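Local coordinates for secreted protein ASP-2 (Necator americanus, PDB 1U53), which is a secreted hookworm protein of the CAP (pathogenesis-related-1) superfamily and a vaccine antigen, whose molecular function is not established, at residues N65-C70 against Y158-Y163; Q119-T124 against D173-G178. One frame throughout, in Å; residues are numbered along the deposited sequence.

Interaction 1: N65-C70 against Y158-Y163; sequences NNAKQC and YVVCQY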
loop_
_atom_site.group_PDB
_atom_site.type_symbol
_atom_site.label_atom_id
_atom_site.label_comp_id
_atom_site.label_asym_id
_atom_site.label_seq_id
_atom_site.Cartn_x
_atom_site.Cartn_y
_atom_site.Cartn_z
ATOM N N ASN A 65 3.243 16.620 0.444
ATOM C CA ASN A 65 3.841 17.531 -0.504
ATOM C C ASN A 65 3.293 17.277 -1.915
ATOM O O ASN A 65 3.169 18.203 -2.694
ATOM C CB ASN A 65 5.363 17.372 -0.516
ATOM C CG ASN A 65 6.017 17.882 0.748
ATOM O OD1 ASN A 65 5.376 18.567 1.545
ATOM N ND2 ASN A 65 7.282 17.506 0.975
ATOM N N ASN A 66 2.997 16.017 -2.248
ATOM C CA ASN A 66 2.381 15.708 -3.532
ATOM C C ASN A 66 0.922 16.106 -3.508
ATOM O O ASN A 66 0.467 16.934 -4.311
ATOM C CB ASN A 66 2.522 14.190 -3.815
ATOM C CG ASN A 66 1.930 13.764 -5.169
ATOM O OD1 ASN A 66 1.093 14.455 -5.733
ATOM N ND2 ASN A 66 2.371 12.600 -5.686
ATOM N N ALA A 67 0.189 15.554 -2.554
ATOM C CA ALA A 67 -1.269 15.841 -2.495
ATOM C C ALA A 67 -1.575 17.327 -2.545
ATOM O O ALA A 67 -2.490 17.694 -3.224
ATOM C CB ALA A 67 -1.893 15.208 -1.271
ATOM N N LYS A 68 -0.842 18.165 -1.810
ATOM C CA LYS A 68 -1.215 19.579 -1.713
ATOM C C LYS A 68 -1.135 20.312 -3.045
ATOM O O LYS A 68 -1.718 21.394 -3.191
ATOM C CB LYS A 68 -0.315 20.302 -0.709
ATOM C CG LYS A 68 -0.639 19.920 0.732
ATOM C CD LYS A 68 -1.927 20.583 1.123
ATOM C CE LYS A 68 -2.143 20.639 2.627
ATOM N NZ LYS A 68 -3.573 20.960 2.921
ATOM N N GLN A 69 -0.381 19.788 -4.017
ATOM C CA GLN A 69 -0.319 20.464 -5.325
ATOM C C GLN A 69 -1.579 20.288 -6.175
ATOM O O GLN A 69 -1.780 21.008 -7.163
ATOM C CB GLN A 69 0.866 19.963 -6.124
ATOM C CG GLN A 69 2.199 20.112 -5.442
ATOM C CD GLN A 69 3.299 19.414 -6.212
ATOM O OE1 GLN A 69 3.507 19.674 -7.419
ATOM N NE2 GLN A 69 4.023 18.534 -5.536
ATOM N N CYS A 70 -2.430 19.321 -5.810
ATOM C CA CYS A 70 -3.735 19.133 -6.433
ATOM C C CYS A 70 -3.615 18.896 -7.945
ATOM O O CYS A 70 -4.406 19.394 -8.726
ATOM C CB CYS A 70 -4.660 20.326 -6.117
ATOM S SG CYS A 70 -5.272 20.217 -4.414
ATOM N N TYR A 158 -7.992 14.074 -3.483
ATOM C CA TYR A 158 -6.751 13.506 -4.011
ATOM C C TYR A 158 -5.982 12.814 -2.882
ATOM O O TYR A 158 -5.726 13.412 -1.836
ATOM C CB TYR A 158 -5.924 14.633 -4.657
ATOM C CG TYR A 158 -4.606 14.224 -5.253
ATOM C CD1 TYR A 158 -4.468 13.012 -5.950
ATOM C CD2 TYR A 158 -3.517 15.077 -5.215
ATOM C CE1 TYR A 158 -3.250 12.632 -6.525
ATOM C CE2 TYR A 158 -2.275 14.690 -5.764
ATOM C CZ TYR A 158 -2.152 13.484 -6.423
ATOM O OH TYR A 158 -0.937 13.137 -6.982
ATOM N N VAL A 159 -5.662 11.525 -3.088
ATOM C CA VAL A 159 -5.063 10.692 -2.036
ATOM C C VAL A 159 -3.721 10.244 -2.524
ATOM O O VAL A 159 -3.597 9.696 -3.629
ATOM C CB VAL A 159 -5.905 9.424 -1.809
ATOM C CG1 VAL A 159 -5.261 8.472 -0.815
ATOM C CG2 VAL A 159 -7.347 9.818 -1.369
ATOM N N VAL A 160 -2.732 10.400 -1.677
ATOM C CA VAL A 160 -1.404 9.904 -1.974
ATOM C C VAL A 160 -0.918 9.118 -0.780
ATOM O O VAL A 160 -0.930 9.619 0.335
ATOM C CB VAL A 160 -0.454 11.112 -2.200
ATOM C CG1 VAL A 160 0.999 10.658 -2.482
ATOM C CG2 VAL A 160 -0.921 11.939 -3.375
ATOM N N CYS A 161 -0.458 7.877 -1.002
ATOM C CA CYS A 161 0.301 7.153 0.033
ATOM C C CYS A 161 1.745 6.944 -0.422
ATOM O O CYS A 161 1.982 6.698 -1.609
ATOM C CB CYS A 161 -0.281 5.761 0.270
ATOM S SG CYS A 161 -1.799 5.805 1.264
ATOM N N GLN A 162 2.701 7.076 0.488
ATOM C CA GLN A 162 4.074 6.705 0.128
ATOM C C GLN A 162 4.535 5.566 1.041
ATOM O O GLN A 162 3.960 5.338 2.090
ATOM C CB GLN A 162 5.030 7.918 0.134
ATOM C CG GLN A 162 4.737 8.801 -1.075
ATOM C CD GLN A 162 5.432 10.165 -1.078
ATOM O OE1 GLN A 162 6.203 10.462 -0.172
ATOM N NE2 GLN A 162 5.174 10.988 -2.123
ATOM N N TYR A 163 5.609 4.887 0.620
ATOM C CA TYR A 163 5.940 3.533 1.089
ATOM C C TYR A 163 7.458 3.416 1.244
ATOM O O TYR A 163 8.204 3.636 0.248
ATOM C CB TYR A 163 5.505 2.552 -0.013
ATOM C CG TYR A 163 4.004 2.475 -0.148
ATOM C CD1 TYR A 163 3.279 1.537 0.580
ATOM C CD2 TYR A 163 3.321 3.302 -1.037
ATOM C CE1 TYR A 163 1.864 1.484 0.452
ATOM C CE2 TYR A 163 1.901 3.244 -1.179
ATOM C CZ TYR A 163 1.208 2.319 -0.476
ATOM O OH TYR A 163 -0.166 2.316 -0.612
#

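Interaction 2: Q119-T124 against D173-G178; sequences QNLKLT and DIYEKG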
loop_
_atom_site.group_PDB
_atom_site.type_symbol
_atom_site.label_atom_id
_atom_site.label_comp_id
_atom_site.label_asym_id
_atom_site.label_seq_id
_atom_site.Cartn_x
_atom_site.Cartn_y
_atom_site.Cartn_z
ATOM N N GLN A 119 0.970 -16.967 -9.903
ATOM C CA GLN A 119 1.818 -17.584 -8.860
ATOM C C GLN A 119 3.277 -17.175 -8.965
ATOM O O GLN A 119 4.049 -17.361 -8.011
ATOM C CB GLN A 119 1.732 -19.107 -8.944
ATOM C CG GLN A 119 0.358 -19.662 -8.738
ATOM C CD GLN A 119 -0.266 -19.170 -7.467
ATOM O OE1 GLN A 119 0.111 -19.601 -6.363
ATOM N NE2 GLN A 119 -1.225 -18.239 -7.598
ATOM N N ASN A 120 3.685 -16.597 -10.100
ATOM C CA ASN A 120 5.047 -16.087 -10.215
ATOM C C ASN A 120 5.092 -14.626 -9.808
ATOM O O ASN A 120 4.564 -13.759 -10.523
ATOM C CB ASN A 120 5.573 -16.171 -11.662
ATOM C CG ASN A 120 7.043 -15.772 -11.778
ATOM O OD1 ASN A 120 7.639 -15.221 -10.849
ATOM N ND2 ASN A 120 7.655 -16.114 -12.931
ATOM N N LEU A 121 5.763 -14.359 -8.696
ATOM C CA LEU A 121 5.700 -13.018 -8.097
ATOM C C LEU A 121 6.828 -12.117 -8.509
ATOM O O LEU A 121 6.993 -11.011 -7.959
ATOM C CB LEU A 121 5.612 -13.127 -6.572
ATOM C CG LEU A 121 4.439 -13.958 -6.081
ATOM C CD1 LEU A 121 4.477 -13.905 -4.556
ATOM C CD2 LEU A 121 3.110 -13.398 -6.622
ATOM N N LYS A 122 7.620 -12.566 -9.486
ATOM C CA LYS A 122 8.661 -11.714 -10.079
ATOM C C LYS A 122 8.064 -10.517 -10.797
ATOM O O LYS A 122 7.235 -10.659 -11.709
ATOM C CB LYS A 122 9.486 -12.529 -11.087
ATOM C CG LYS A 122 10.748 -11.835 -11.581
ATOM C CD LYS A 122 11.455 -12.733 -12.592
ATOM C CE LYS A 122 12.768 -12.135 -13.030
ATOM N NZ LYS A 122 12.504 -11.084 -14.038
ATOM N N LEU A 123 8.485 -9.332 -10.424
ATOM C CA LEU A 123 7.912 -8.170 -11.070
ATOM C C LEU A 123 8.506 -7.926 -12.461
ATOM O O LEU A 123 9.431 -7.132 -12.592
ATOM C CB LEU A 123 8.079 -6.931 -10.194
ATOM C CG LEU A 123 7.278 -5.754 -10.761
ATOM C CD1 LEU A 123 5.783 -6.056 -10.762
ATOM C CD2 LEU A 123 7.566 -4.470 -9.984
ATOM N N THR A 124 7.963 -8.612 -13.475
ATOM C CA THR A 124 8.355 -8.456 -14.894
ATOM C C THR A 124 7.629 -7.325 -15.601
ATOM O O THR A 124 6.568 -6.900 -15.161
ATOM C CB THR A 124 7.929 -9.678 -15.687
ATOM O OG1 THR A 124 6.506 -9.816 -15.571
ATOM C CG2 THR A 124 8.600 -10.926 -15.143
ATOM N N ASP A 173 11.038 -10.129 -6.569
ATOM C CA ASP A 173 9.779 -10.749 -6.136
ATOM C C ASP A 173 9.024 -9.827 -5.199
ATOM O O ASP A 173 9.595 -9.226 -4.289
ATOM C CB ASP A 173 10.052 -12.038 -5.375
ATOM C CG ASP A 173 10.444 -13.190 -6.284
ATOM O OD1 ASP A 173 10.394 -13.059 -7.524
ATOM O OD2 ASP A 173 10.731 -14.258 -5.739
ATOM N N ILE A 174 7.706 -9.799 -5.366
ATOM C CA ILE A 174 6.857 -8.961 -4.500
ATOM C C ILE A 174 6.973 -9.407 -3.043
ATOM O O ILE A 174 7.098 -8.600 -2.113
ATOM C CB ILE A 174 5.374 -9.073 -4.935
ATOM C CG1 ILE A 174 5.173 -8.625 -6.420
ATOM C CG2 ILE A 174 4.471 -8.264 -3.963
ATOM C CD1 ILE A 174 3.928 -9.337 -7.060
ATOM N N TYR A 175 6.880 -10.714 -2.832
ATOM C CA TYR A 175 7.201 -11.281 -1.523
ATOM C C TYR A 175 7.692 -12.711 -1.724
ATOM O O TYR A 175 7.498 -13.286 -2.793
ATOM C CB TYR A 175 5.972 -11.238 -0.583
ATOM C CG TYR A 175 4.681 -11.864 -1.097
ATOM C CD1 TYR A 175 4.420 -13.229 -0.913
ATOM C CD2 TYR A 175 3.704 -11.094 -1.781
ATOM C CE1 TYR A 175 3.220 -13.824 -1.371
ATOM C CE2 TYR A 175 2.504 -11.682 -2.232
ATOM C CZ TYR A 175 2.279 -13.038 -2.039
ATOM O OH TYR A 175 1.129 -13.588 -2.495
ATOM N N GLU A 176 8.334 -13.242 -0.688
ATOM C CA GLU A 176 8.775 -14.640 -0.621
ATOM C C GLU A 176 7.607 -15.564 -0.338
ATOM O O GLU A 176 6.901 -15.363 0.629
ATOM C CB GLU A 176 9.813 -14.788 0.501
ATOM C CG GLU A 176 10.271 -16.221 0.701
ATOM C CD GLU A 176 11.446 -16.384 1.660
ATOM O OE1 GLU A 176 12.130 -15.391 2.025
ATOM O OE2 GLU A 176 11.696 -17.544 2.064
ATOM N N LYS A 177 7.439 -16.616 -1.145
ATOM C CA LYS A 177 6.330 -17.572 -0.937
ATOM C C LYS A 177 6.672 -18.623 0.115
ATOM O O LYS A 177 7.806 -19.103 0.185
ATOM C CB LYS A 177 5.997 -18.310 -2.242
ATOM C CG LYS A 177 5.462 -17.346 -3.331
ATOM C CD LYS A 177 4.972 -18.083 -4.587
ATOM C CE LYS A 177 6.071 -18.596 -5.478
ATOM N NZ LYS A 177 5.341 -19.429 -6.573
ATOM N N GLY A 178 5.683 -19.011 0.893
ATOM C CA GLY A 178 5.791 -20.141 1.786
ATOM C C GLY A 178 4.749 -20.016 2.881
ATOM O O GLY A 178 3.975 -19.041 2.904
HETATM O O HOH W 1 9.584 -15.277 -8.681
#

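Interaction 1: N65-C70 against Y158-Y163
Tyr158 reaches across to Asn66 and gives its hydroxyl hydrogen to the side-chain carbonyl there, OH to OD1 2.7 Å. The donor sits 34° out of the carbonyl plane, and amide and ring are turned 65° against each other, the two side chains crossing at about a right angle. Asn66 holds CG anti to its backbone N (chi1 -179°), which sets CG on the strand side, where OD1 can meet Tyr158 OH. Tyr158 OH also pairs with Lys73 N, while Asn66 ND2 is bonded to Lys73 O and Glu85 OE2, so both buried polar groups are satisfied and the amide cannot readily flip.

Along its edge the same ring meets the helix backbone: Tyr158 CD2 lies 3.4 Å from Ala67 O, near the ring plane. That carbonyl is already the acceptor for Cys70 N in a type I turn. Val160 CG2, 4.0 Å from Ala67 CB, also lies over one face of the Tyr158 ring, offset toward the rim. It approaches Asn66 CG to 3.8 Å, so this one methyl touches the ring, the alanine and the carbon of the amide.

The contact lays helix 57-67 and the turn that follows it on strand 157-164, which runs between strands 145-152 and 84-90 in the mixed sheet of the CAP fold; just beyond, a disulfide links Cys70 to Cys153, the residue right after strand 145-152.

Interaction 2: Q119-T124 against D173-G178
Leu121 and Ile174 join two irregular loops through one backbone hydrogen bond, Ile174 N to Leu121 O at 2.9 Å, within a single beta bridge that pairs Lys122 with Asp173. The same carbonyl receives a CA-H...O contact from Asp173, CA to Leu121 O 3.3 Å.

Leu121 is the hub of the side-chain packing. Its CG lies anti to the carbonyl carbon (chi1 -57°), and the two methyls part company from there. CD1 sits over the centre of the Tyr175 ring in a CH-pi contact, 3.5 Å from the centroid and 15° off the normal; CD2 turns to Ile174 CD1 at 4.2 Å, those side chains crossing at about a right angle. Lys177 CG closes on CD1 as well, at 3.8 Å. The phenol hydroxyl of Tyr175 is taken by Pro45 O, which helps fix the ring under the leucine.

Polar links flank this apolar patch. The Lys177 chain bends at chi3 (-76°), and its NZ donates to Gln119 O at 2.8 Å, from above the carbonyl plane. Asn120 OD1 accepts from Lys122 N, forming an Asx turn, and a water donates both to this oxygen and to Asp173 OD1, 2.6 Å away from the water.

A buried leucine thus joins the loops by dispersion and CH-pi contact, while an ammonium-to-carbonyl bond and a water bridge tie the solvent-facing side. Since Lys177 meets a neutral carbonyl and Asp173 a shared water, the join across these segments probably depends little on direct charge pairing.

Overall arrangement
Interactions 1 and 2 lie on opposite sides of the chain's centre, their own centres about 28 Å apart and their nearest atoms about 11 Å apart, without touching. Along the sequence their segments alternate: 119-124 falls between the two halves of interaction 1, and 173-178 follows strand 157-164. Each contact brings together parts of the chain far apart in sequence, 88 residues in the first and 49 in the second. Interaction 1 is buried and sets helix 57-67 and its following turn against the central sheet, whereas interaction 2 is partly exposed and joins two loops, the second leading toward the small C-terminal sheet of strands 187-188 and 193-194.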